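Local coordinates for VAO-type flavoprotein oxidase VAO615 (Myceliophthora thermophila, PDB 6F72) that binds FAD bicovalently and is probably a secreted oxidoreductase whose reduced flavin reacts rapidly with molecular oxygen, although no substrate has yet been identified, at residues V251-V256 with L274-S279; V318-A322 with D373-I379; F410-R416 with C476-W482; W527-Y532 with T556-E561. All coordinates share one frame; numbering follows the deposited sequence.

Overall arrangement
The four contacts follow one another along the chain, each closing before the next opens, and illustrate how near and distant parts of a flavoprotein are tied into one fold. Contact 1 packs a helix on an antiparallel sheet within the FAD-binding PCMH-type range. Contact 3 lies in the seven-stranded antiparallel sheet, joining edge strand 412-419 to strand 472-480; contact 2, its centre about 27 Å away, pairs two helices that pack on strand 302-310 of the same sheet. Contact 4, in the berberine-like range, has its centre about 19 Å from those of contacts 1 and 3, and touches contact 3 through Arg416 and Ser530. Contacts 1, 3 and 4 approach the FAD; contact 2 is peripheral.

Contact 1 (V251-V256 with L274-S279); sequences VLEWEV and LYWALS
Trp254 of strand 251-256 lays its indole against Leu278 and Ser279 at the end of helix 274-278, whose short axis runs at about a right angle to the strand. Trp254 CB touches Leu278 CD1, and CG meets the same methyl. The first torsion, with CG anti to the carbonyl carbon (chi1 -67°), brings the five-membered ring under Leu278 CB, which lies over its face 3.6 Å from the centroid in a CH-pi contact. Val251 CG1 leans on the opposite face near the rim. Trp254 CD1 meets Tyr275 CD2 at 3.8 Å, the two planes inclined at 49° and hence oblique. Trp254 NE1 then donates to Ser279 OG over 3.0 Å, in the ring plane and nearly straight at 166°. Farther along, Trp254 CZ2 rests 3.5 Å from Leu278 O.

The serine hydroxyl is held twice, since Ser279 OG also donates to Tyr275 O at 2.8 Å, one turn back, which fixes its rotation. The Tyr275 side chain runs antiparallel alongside that of Val251, and Tyr275 OH donates to Val251 O over 2.6 Å, from above the carbonyl plane. At the other end of the strand, Val256 and Leu274 meet tip to tip, while Val256 CG1 packs 3.7 Å from Leu278 CD1. Thr232 and Gln233 of helix 227-233 also touch Trp254.

A classic beta bulge sets Leu252 and Glu253 opposite Thr293 of strand 288-298. The whole is a helix laid across an antiparallel sheet, in the FAD-binding PCMH-type domain, with the Leu278 side chain about 6 Å from the flavin cofactor.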
# COMPACT_ATOMS: atom_id res chain seq x y z
N VAL A 251 -13.60 8.32 2.90
CA VAL A 251 -14.47 7.21 3.27
C VAL A 251 -15.76 7.71 3.91
O VAL A 251 -15.74 8.56 4.83
CB VAL A 251 -13.79 6.18 4.20
CG1 VAL A 251 -14.71 4.98 4.43
CG2 VAL A 251 -12.51 5.68 3.58
N LEU A 252 -16.88 7.19 3.41
CA LEU A 252 -18.18 7.49 3.99
C LEU A 252 -18.66 6.36 4.90
O LEU A 252 -19.15 6.60 5.99
CB LEU A 252 -19.21 7.79 2.89
CG LEU A 252 -18.87 8.90 1.89
CD1 LEU A 252 -19.85 8.85 0.73
CD2 LEU A 252 -18.89 10.27 2.55
N GLU A 253 -18.50 5.12 4.43
CA GLU A 253 -19.00 3.92 5.11
C GLU A 253 -18.04 2.78 4.89
O GLU A 253 -17.40 2.72 3.85
CB GLU A 253 -20.35 3.50 4.52
CG GLU A 253 -21.45 4.51 4.81
CD GLU A 253 -22.80 4.10 4.27
OE1 GLU A 253 -23.16 2.91 4.41
OE2 GLU A 253 -23.50 4.98 3.73
N TRP A 254 -17.96 1.91 5.90
CA TRP A 254 -17.30 0.60 5.81
C TRP A 254 -18.37 -0.44 6.09
O TRP A 254 -19.08 -0.35 7.09
CB TRP A 254 -16.22 0.43 6.88
CG TRP A 254 -15.02 1.33 6.73
CD1 TRP A 254 -14.71 2.43 7.50
CD2 TRP A 254 -13.97 1.20 5.77
NE1 TRP A 254 -13.53 2.99 7.06
CE2 TRP A 254 -13.06 2.26 6.00
CE3 TRP A 254 -13.71 0.29 4.72
CZ2 TRP A 254 -11.90 2.43 5.23
CZ3 TRP A 254 -12.57 0.47 3.95
CH2 TRP A 254 -11.68 1.53 4.21
N GLU A 255 -18.46 -1.42 5.20
CA GLU A 255 -19.26 -2.61 5.45
C GLU A 255 -18.30 -3.73 5.82
O GLU A 255 -17.32 -3.97 5.12
CB GLU A 255 -20.08 -2.96 4.21
CG GLU A 255 -20.94 -4.20 4.36
CD GLU A 255 -21.38 -4.79 3.04
OE1 GLU A 255 -21.05 -4.21 1.98
OE2 GLU A 255 -22.07 -5.84 3.07
N VAL A 256 -18.57 -4.37 6.96
CA VAL A 256 -17.64 -5.28 7.61
C VAL A 256 -18.31 -6.52 8.20
O VAL A 256 -19.52 -6.54 8.41
CB VAL A 256 -16.81 -4.59 8.76
CG1 VAL A 256 -16.21 -3.27 8.31
CG2 VAL A 256 -17.62 -4.44 10.04
N LEU A 274 -15.42 2.23 15.34
CA LEU A 274 -14.92 1.32 14.32
C LEU A 274 -14.64 2.06 13.00
O LEU A 274 -13.60 1.80 12.36
CB LEU A 274 -15.82 0.10 14.11
CG LEU A 274 -15.36 -1.04 13.15
CD1 LEU A 274 -14.06 -1.74 13.57
CD2 LEU A 274 -16.47 -2.06 12.99
N TYR A 275 -15.52 2.98 12.62
CA TYR A 275 -15.32 3.80 11.41
C TYR A 275 -13.99 4.57 11.51
O TYR A 275 -13.24 4.67 10.53
CB TYR A 275 -16.52 4.74 11.13
CG TYR A 275 -16.19 5.82 10.11
CD1 TYR A 275 -15.59 7.03 10.52
CD2 TYR A 275 -16.40 5.61 8.75
CE1 TYR A 275 -15.22 7.99 9.59
CE2 TYR A 275 -16.05 6.58 7.81
CZ TYR A 275 -15.46 7.77 8.23
OH TYR A 275 -15.09 8.74 7.33
N TRP A 276 -13.74 5.13 12.70
CA TRP A 276 -12.55 5.93 13.01
C TRP A 276 -11.24 5.10 12.84
O TRP A 276 -10.33 5.52 12.10
CB TRP A 276 -12.70 6.50 14.43
CG TRP A 276 -11.57 7.37 14.89
CD1 TRP A 276 -11.45 8.73 14.70
CD2 TRP A 276 -10.44 6.97 15.67
NE1 TRP A 276 -10.28 9.19 15.29
CE2 TRP A 276 -9.65 8.14 15.90
CE3 TRP A 276 -10.01 5.75 16.21
CZ2 TRP A 276 -8.45 8.11 16.63
CZ3 TRP A 276 -8.80 5.71 16.93
CH2 TRP A 276 -8.04 6.90 17.13
N ALA A 277 -11.19 3.93 13.50
CA ALA A 277 -10.10 2.96 13.44
C ALA A 277 -9.83 2.46 12.03
O ALA A 277 -8.68 2.42 11.62
CB ALA A 277 -10.36 1.79 14.38
N LEU A 278 -10.89 2.09 11.30
CA LEU A 278 -10.74 1.60 9.92
C LEU A 278 -10.27 2.66 8.91
O LEU A 278 -9.69 2.32 7.88
CB LEU A 278 -12.03 0.92 9.42
CG LEU A 278 -12.40 -0.47 9.92
CD1 LEU A 278 -13.86 -0.74 9.55
CD2 LEU A 278 -11.51 -1.58 9.35
N SER A 279 -10.52 3.93 9.22
CA SER A 279 -10.18 5.04 8.32
C SER A 279 -8.77 5.59 8.65
O SER A 279 -8.62 6.71 9.18
CB SER A 279 -11.26 6.14 8.42
OG SER A 279 -12.56 5.69 8.03

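Contact 2 (V318-A322 with D373-I379)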
# COMPACT_ATOMS: atom_id res chain seq x y z
N VAL A 318 25.59 21.56 -7.19
CA VAL A 318 24.52 22.48 -7.62
C VAL A 318 23.21 21.71 -7.79
O VAL A 318 22.14 22.22 -7.43
CB VAL A 318 24.90 23.28 -8.91
CG1 VAL A 318 23.71 24.09 -9.43
CG2 VAL A 318 26.08 24.21 -8.65
N TYR A 319 23.31 20.48 -8.31
CA TYR A 319 22.17 19.56 -8.41
C TYR A 319 21.43 19.40 -7.08
O TYR A 319 20.21 19.54 -7.05
CB TYR A 319 22.59 18.17 -8.95
CG TYR A 319 21.53 17.09 -8.78
CD1 TYR A 319 20.39 17.05 -9.60
CD2 TYR A 319 21.65 16.12 -7.78
CE1 TYR A 319 19.41 16.07 -9.43
CE2 TYR A 319 20.67 15.14 -7.60
CZ TYR A 319 19.56 15.12 -8.43
OH TYR A 319 18.60 14.15 -8.26
N TRP A 320 22.16 19.11 -6.00
CA TRP A 320 21.54 18.89 -4.69
C TRP A 320 20.95 20.15 -4.05
O TRP A 320 19.96 20.07 -3.31
CB TRP A 320 22.47 18.16 -3.73
CG TRP A 320 22.56 16.71 -4.05
CD1 TRP A 320 23.66 16.04 -4.54
CD2 TRP A 320 21.50 15.73 -3.98
NE1 TRP A 320 23.35 14.72 -4.75
CE2 TRP A 320 22.05 14.49 -4.42
CE3 TRP A 320 20.16 15.78 -3.57
CZ2 TRP A 320 21.29 13.31 -4.46
CZ3 TRP A 320 19.40 14.60 -3.62
CH2 TRP A 320 19.97 13.38 -4.06
N GLU A 321 21.54 21.30 -4.36
CA GLU A 321 20.99 22.58 -3.96
C GLU A 321 19.69 22.87 -4.72
O GLU A 321 18.77 23.48 -4.17
CB GLU A 321 22.01 23.70 -4.17
CG GLU A 321 23.20 23.59 -3.23
CD GLU A 321 24.26 24.64 -3.45
OE1 GLU A 321 24.22 25.37 -4.47
OE2 GLU A 321 25.15 24.73 -2.59
N ALA A 322 19.63 22.41 -5.98
CA ALA A 322 18.47 22.61 -6.84
C ALA A 322 17.27 21.74 -6.42
O ALA A 322 16.12 22.14 -6.59
CB ALA A 322 18.84 22.35 -8.30
N ASP A 373 13.90 28.99 -10.88
CA ASP A 373 14.91 28.57 -9.90
C ASP A 373 16.03 27.78 -10.56
O ASP A 373 17.22 28.04 -10.31
CB ASP A 373 14.30 27.78 -8.75
CG ASP A 373 15.34 27.38 -7.71
OD1 ASP A 373 15.96 26.31 -7.87
OD2 ASP A 373 15.56 28.14 -6.74
N LEU A 374 15.64 26.82 -11.40
CA LEU A 374 16.59 26.02 -12.17
C LEU A 374 17.42 26.89 -13.12
O LEU A 374 18.65 26.74 -13.17
CB LEU A 374 15.87 24.88 -12.91
CG LEU A 374 15.23 23.83 -11.99
CD1 LEU A 374 14.07 23.12 -12.68
CD2 LEU A 374 16.26 22.85 -11.47
N ALA A 375 16.75 27.79 -13.85
CA ALA A 375 17.42 28.75 -14.74
C ALA A 375 18.50 29.55 -14.02
O ALA A 375 19.62 29.66 -14.52
CB ALA A 375 16.39 29.68 -15.39
N SER A 376 18.18 30.08 -12.83
CA SER A 376 19.12 30.88 -12.03
C SER A 376 20.33 30.08 -11.52
O SER A 376 21.34 30.66 -11.09
CB SER A 376 18.40 31.54 -10.84
OG SER A 376 18.27 30.63 -9.76
N ARG A 377 20.20 28.76 -11.57
CA ARG A 377 21.24 27.85 -11.10
C ARG A 377 22.02 27.20 -12.25
O ARG A 377 22.83 26.29 -12.02
CB ARG A 377 20.63 26.82 -10.15
CG ARG A 377 20.25 27.42 -8.80
CD ARG A 377 19.27 26.53 -8.08
NE ARG A 377 19.62 26.38 -6.67
CZ ARG A 377 19.03 27.01 -5.66
NH1 ARG A 377 18.04 27.87 -5.86
NH2 ARG A 377 19.45 26.79 -4.43
N GLY A 378 21.79 27.70 -13.46
CA GLY A 378 22.46 27.22 -14.67
C GLY A 378 21.99 25.86 -15.18
O GLY A 378 22.72 25.20 -15.93
N ILE A 379 20.79 25.45 -14.78
CA ILE A 379 20.20 24.17 -15.20
C ILE A 379 19.17 24.40 -16.31
O ILE A 379 18.30 25.26 -16.20
CB ILE A 379 19.56 23.41 -14.00
CG1 ILE A 379 20.64 23.05 -12.97
CG2 ILE A 379 18.86 22.15 -14.46
CD1 ILE A 379 20.12 22.75 -11.58
O HOH W 1 15.20 23.80 -8.42
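Ala322 and Ile379 make the closest apolar meeting of the two segments, with Ala322 CB 3.5 Å from Ile379 CD1. The isoleucine reaches it through its longer branch, CG1 being anti to the carbonyl carbon (chi1 -63°) and CD1 extended beyond. Leu374 CD2 touches Ala322 CB at 4.1 Å, and Val318 CG1 lies 3.5 Å from Arg377 O.

Arg377 shapes the outer side. Its chain bends at chi3 (136°), which swings the guanidinium back toward the last turn of the helix it follows, where Arg377 NH1 forms a salt bridge with Asp373 OD2 of 2.6 Å. On the way, Arg377 NE passes 3.9 Å from Ala322 CA, and NH2 approaches Glu321 O at too poor an angle to bond. Asp373 uses its second oxygen too: a water donates to Asp373 OD1 and to Ala322 O, joining the helices through solvent. A leucine in place of Arg377 would probably leave Asp373 OD2 without its charged mate, the carboxylate then held here by the bridging water at OD1.

Gly378, with positive phi, is the C-prime residue of a Schellman motif in which Ile379 N bonds to Leu374 O at 3.0 Å. The turn delivers Ile379 to the interface. Phe309 of strand 302-310 backs Ala322, Leu374 and Ile379, while Ala325 of helix 316-335 meets both Asp373 and Arg377, so the first turns of helix 316-335 and the last turn of helix 360-376 lie side by side against the seven-stranded sheet.

Contact 3 (F410-R416 with C476-W482)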
# COMPACT_ATOMS: atom_id res chain seq x y z
N PHE A 410 9.48 -3.65 -5.16
CA PHE A 410 10.67 -3.63 -4.32
C PHE A 410 10.26 -4.03 -2.90
O PHE A 410 9.52 -3.31 -2.25
CB PHE A 410 11.28 -2.24 -4.30
CG PHE A 410 11.57 -1.65 -5.66
CD1 PHE A 410 12.49 -2.25 -6.52
CD2 PHE A 410 10.97 -0.45 -6.05
CE1 PHE A 410 12.78 -1.69 -7.76
CE2 PHE A 410 11.26 0.13 -7.29
CZ PHE A 410 12.17 -0.49 -8.15
N PRO A 411 10.73 -5.20 -2.42
CA PRO A 411 10.30 -5.79 -1.14
C PRO A 411 10.93 -5.18 0.13
O PRO A 411 10.63 -5.63 1.25
CB PRO A 411 10.75 -7.24 -1.27
CG PRO A 411 11.95 -7.17 -2.16
CD PRO A 411 11.64 -6.09 -3.15
N PHE A 412 11.83 -4.22 -0.07
CA PHE A 412 12.47 -3.50 1.04
C PHE A 412 12.10 -2.01 0.96
O PHE A 412 12.98 -1.14 0.84
CB PHE A 412 14.00 -3.72 1.04
CG PHE A 412 14.41 -5.16 0.84
CD1 PHE A 412 14.23 -6.11 1.86
CD2 PHE A 412 14.97 -5.58 -0.37
CE1 PHE A 412 14.60 -7.44 1.67
CE2 PHE A 412 15.34 -6.91 -0.56
CZ PHE A 412 15.16 -7.84 0.46
N THR A 413 10.80 -1.74 1.04
CA THR A 413 10.26 -0.40 0.93
C THR A 413 10.23 0.23 2.32
O THR A 413 9.74 -0.38 3.28
CB THR A 413 8.85 -0.38 0.26
OG1 THR A 413 8.97 -0.74 -1.12
CG2 THR A 413 8.20 1.00 0.33
N ASN A 414 10.81 1.41 2.43
CA ASN A 414 10.73 2.22 3.66
C ASN A 414 10.10 3.55 3.32
O ASN A 414 9.90 3.84 2.14
CB ASN A 414 12.13 2.39 4.24
CG ASN A 414 12.87 1.07 4.33
OD1 ASN A 414 12.65 0.27 5.25
ND2 ASN A 414 13.74 0.81 3.36
N SER A 415 9.77 4.35 4.34
CA SER A 415 9.13 5.63 4.10
C SER A 415 9.35 6.64 5.21
O SER A 415 9.54 6.31 6.39
CB SER A 415 7.61 5.47 3.88
OG SER A 415 7.01 4.91 5.04
N ARG A 416 9.28 7.89 4.81
CA ARG A 416 9.14 8.95 5.77
C ARG A 416 8.11 9.92 5.24
O ARG A 416 8.14 10.28 4.05
CB ARG A 416 10.50 9.61 6.03
CG ARG A 416 10.57 10.40 7.33
CD ARG A 416 10.58 9.52 8.57
NE ARG A 416 10.70 10.37 9.74
CZ ARG A 416 10.39 10.04 10.99
NH1 ARG A 416 9.91 8.84 11.29
NH2 ARG A 416 10.57 10.95 11.96
N CYS A 476 8.34 10.15 1.02
CA CYS A 476 9.41 9.52 0.23
C CYS A 476 9.57 8.07 0.60
O CYS A 476 9.57 7.71 1.79
CB CYS A 476 10.72 10.28 0.39
SG CYS A 476 10.61 11.93 -0.32
N ALA A 477 9.70 7.23 -0.43
CA ALA A 477 9.82 5.80 -0.24
C ALA A 477 11.14 5.21 -0.80
O ALA A 477 11.14 4.63 -1.91
CB ALA A 477 8.61 5.10 -0.83
N PRO A 478 12.26 5.34 -0.06
CA PRO A 478 13.45 4.55 -0.44
C PRO A 478 13.16 3.06 -0.43
O PRO A 478 12.80 2.50 0.61
CB PRO A 478 14.48 4.93 0.63
CG PRO A 478 14.11 6.33 0.96
CD PRO A 478 12.60 6.31 1.00
N ALA A 479 13.29 2.43 -1.60
CA ALA A 479 12.88 1.05 -1.77
C ALA A 479 14.01 0.20 -2.34
O ALA A 479 14.56 0.52 -3.40
CB ALA A 479 11.62 0.95 -2.63
N GLY A 480 14.33 -0.87 -1.62
CA GLY A 480 15.36 -1.83 -2.01
C GLY A 480 14.80 -2.89 -2.92
O GLY A 480 13.78 -3.55 -2.60
N SER A 481 15.45 -3.05 -4.07
CA SER A 481 15.11 -4.10 -5.03
C SER A 481 15.53 -5.46 -4.52
O SER A 481 16.41 -5.58 -3.66
CB SER A 481 15.73 -3.79 -6.39
OG SER A 481 17.09 -3.44 -6.23
N TRP A 482 14.86 -6.49 -5.02
CA TRP A 482 15.27 -7.88 -4.81
C TRP A 482 16.28 -8.26 -5.89
O TRP A 482 16.28 -7.69 -6.99
CB TRP A 482 14.05 -8.78 -4.87
CG TRP A 482 14.28 -10.19 -4.54
CD1 TRP A 482 14.50 -11.21 -5.43
CD2 TRP A 482 14.31 -10.79 -3.24
NE1 TRP A 482 14.66 -12.39 -4.77
CE2 TRP A 482 14.54 -12.17 -3.42
CE3 TRP A 482 14.16 -10.29 -1.93
CZ2 TRP A 482 14.63 -13.07 -2.35
CZ3 TRP A 482 14.25 -11.19 -0.86
CH2 TRP A 482 14.48 -12.57 -1.08
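Phe412 and Trp482 meet rim to rim, their planes only 18° apart and neither ring over the other's face, with Phe412 CZ 3.6 Å from Trp482 CE3. Pro411 completes this apolar centre: its CG sits 3.8 Å from Trp482 CB and also over one face of the Phe412 ring, toward the rim. The ring of Phe412 is placed by a first torsion that sets CG anti to the carbonyl carbon (chi1 -46°), which turns its edge to Ser481 O. Gly480 opposite has no CB to collide with Phe412 CB. A serine in place of Phe412 would probably open a gap beside Trp482 and leave Pro411 CG without the ring face it rests on. On the other face of the sheet, Phe410 CB meets Ala479 CB at 3.6 Å, and Thr413 OG1 touches that same methyl while donating to Phe410 O.

Outward, the backbones take over. Phe412 and Gly480 form an antiparallel hydrogen-bonded pair: Gly480 N gives Phe412 O a straight bond of 2.8 Å. The return bond, from Phe412 N to Gly480 O, is longer at 3.3 Å. Thr413 and Ala479 follow as a non-hydrogen-bonded pair. Pro478 O accepts from Asn414 N at 2.9 Å and, weakly, from Asn414 ND2. At the far end Arg416 and Cys476 exchange two bonds, while Arg416 sends its guanidinium away to Asp507 and Thr510.

Cys476 is also in a disulfide with Cys450 of the next strand. The edge strand 412-419 is thus joined to its sheet by main-chain bonds from Phe412 to Arg416, with aromatic packing at one end and a covalent crosslink behind the other.

Contact 4 (W527-Y532 with T556-E561); sequences WKESFY and TGVGSE
Thr556 sits tightly packed among three aromatic residues of helix 527-532. Thr556 CA lies over one face of the Trp527 indole, 3.8 Å from the centroid of the six-membered ring, in a CH-pi contact, while Thr556 CG2 packs 3.8 Å from Trp527 CG. The indole comes alongside because its CG stands between the backbone N and the carbonyl carbon (chi1 61°). Thr556 OG1 meets the edge of the Phe531 ring, 3.3 Å from Phe531 CE2. Tyr532 OH donates a short bond of 2.5 Å to Thr556 O, on an in-plane lone pair.

Val558 CG2 rests over one face of the Tyr532 ring, with Phe531 CB against the opposite face. The tyrosine hydroxyl also takes a bond from a water that accepts from Val558 N. A type II beta turn runs from Gly557 to Ser560, and Gly557 O takes two donors, Ser560 N and Ser560 OG.

The outer side is looser. Exposed Lys528 holds its NZ 4.3 Å from Glu561 OE2, an attraction too distant to count as a salt bridge. Glu561 OE1, weakly bonded to Tyr536 OH, comes to the edge of the Trp527 ring, 4.2 Å from Trp527 CH2.

Both segments lie in the berberine-like range, with Gly557 about 8 Å from the FAD. Tyr536 and Leu539 touch Tyr532, and Leu539 also meets Val558, so helix 527-532 and the loop are folded together against helix 536-546.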
# COMPACT_ATOMS: atom_id res chain seq x y z
N TRP A 527 7.94 0.74 15.20
CA TRP A 527 6.68 0.75 14.45
C TRP A 527 5.51 1.39 15.21
O TRP A 527 4.75 2.14 14.61
CB TRP A 527 6.28 -0.65 13.94
CG TRP A 527 6.07 -1.64 15.04
CD1 TRP A 527 7.02 -2.43 15.61
CD2 TRP A 527 4.84 -1.95 15.70
NE1 TRP A 527 6.48 -3.20 16.60
CE2 TRP A 527 5.14 -2.93 16.68
CE3 TRP A 527 3.52 -1.49 15.57
CZ2 TRP A 527 4.16 -3.47 17.53
CZ3 TRP A 527 2.54 -2.02 16.43
CH2 TRP A 527 2.87 -3.01 17.39
N LYS A 528 5.37 1.07 16.49
CA LYS A 528 4.21 1.47 17.28
C LYS A 528 4.09 2.99 17.37
O LYS A 528 3.05 3.56 17.01
CB LYS A 528 4.26 0.85 18.69
CG LYS A 528 2.97 1.04 19.49
CD LYS A 528 3.09 0.52 20.92
CE LYS A 528 2.74 -0.96 20.98
NZ LYS A 528 2.99 -1.54 22.33
N GLU A 529 5.17 3.62 17.83
CA GLU A 529 5.23 5.06 17.95
C GLU A 529 5.18 5.72 16.58
O GLU A 529 4.51 6.74 16.41
CB GLU A 529 6.47 5.48 18.74
CG GLU A 529 6.77 6.97 18.75
CD GLU A 529 8.17 7.26 19.26
OE1 GLU A 529 8.46 6.92 20.44
OE2 GLU A 529 8.99 7.83 18.49
N SER A 530 5.86 5.15 15.60
CA SER A 530 5.97 5.82 14.32
C SER A 530 4.74 5.67 13.43
O SER A 530 4.37 6.62 12.71
CB SER A 530 7.22 5.39 13.60
OG SER A 530 7.51 6.34 12.60
N PHE A 531 4.09 4.51 13.46
CA PHE A 531 2.92 4.30 12.61
C PHE A 531 1.66 4.95 13.18
O PHE A 531 0.84 5.47 12.43
CB PHE A 531 2.62 2.80 12.38
CG PHE A 531 3.69 2.04 11.63
CD1 PHE A 531 4.78 2.67 11.04
CD2 PHE A 531 3.55 0.64 11.46
CE1 PHE A 531 5.74 1.95 10.35
CE2 PHE A 531 4.50 -0.08 10.76
CZ PHE A 531 5.60 0.57 10.22
N TYR A 532 1.52 4.90 14.51
CA TYR A 532 0.27 5.25 15.17
C TYR A 532 0.35 6.47 16.08
O TYR A 532 -0.62 7.21 16.19
CB TYR A 532 -0.28 4.03 15.92
CG TYR A 532 -0.35 2.79 15.06
CD1 TYR A 532 -1.34 2.65 14.06
CD2 TYR A 532 0.57 1.76 15.23
CE1 TYR A 532 -1.40 1.50 13.26
CE2 TYR A 532 0.52 0.62 14.45
CZ TYR A 532 -0.46 0.49 13.46
OH TYR A 532 -0.50 -0.65 12.67
N THR A 556 3.05 -5.55 12.98
CA THR A 556 2.96 -4.09 13.19
C THR A 556 1.52 -3.54 13.25
O THR A 556 1.33 -2.32 13.19
CB THR A 556 3.81 -3.23 12.22
OG1 THR A 556 3.16 -3.09 10.96
CG2 THR A 556 5.26 -3.78 12.06
N GLY A 557 0.53 -4.42 13.38
CA GLY A 557 -0.86 -3.99 13.49
C GLY A 557 -1.24 -3.56 14.90
O GLY A 557 -0.58 -3.96 15.87
N VAL A 558 -2.31 -2.78 15.03
CA VAL A 558 -2.81 -2.42 16.35
C VAL A 558 -3.18 -3.71 17.08
O VAL A 558 -3.93 -4.53 16.56
CB VAL A 558 -4.02 -1.44 16.28
CG1 VAL A 558 -4.61 -1.21 17.67
CG2 VAL A 558 -3.63 -0.13 15.63
N GLY A 559 -2.63 -3.88 18.28
CA GLY A 559 -2.95 -5.03 19.13
C GLY A 559 -2.25 -6.32 18.71
O GLY A 559 -2.63 -7.40 19.18
N SER A 560 -1.24 -6.21 17.84
CA SER A 560 -0.51 -7.38 17.35
C SER A 560 0.42 -7.96 18.40
O SER A 560 0.77 -9.15 18.33
CB SER A 560 0.30 -7.05 16.10
OG SER A 560 1.20 -5.99 16.35
N GLU A 561 0.81 -7.12 19.36
CA GLU A 561 1.67 -7.52 20.47
C GLU A 561 1.03 -8.60 21.38
O GLU A 561 1.68 -9.11 22.28
CB GLU A 561 2.16 -6.28 21.27
CG GLU A 561 1.15 -5.61 22.21
CD GLU A 561 0.19 -4.60 21.55
OE1 GLU A 561 0.16 -4.48 20.30
OE2 GLU A 561 -0.57 -3.92 22.29
O HOH W 2 -2.98 -1.60 12.48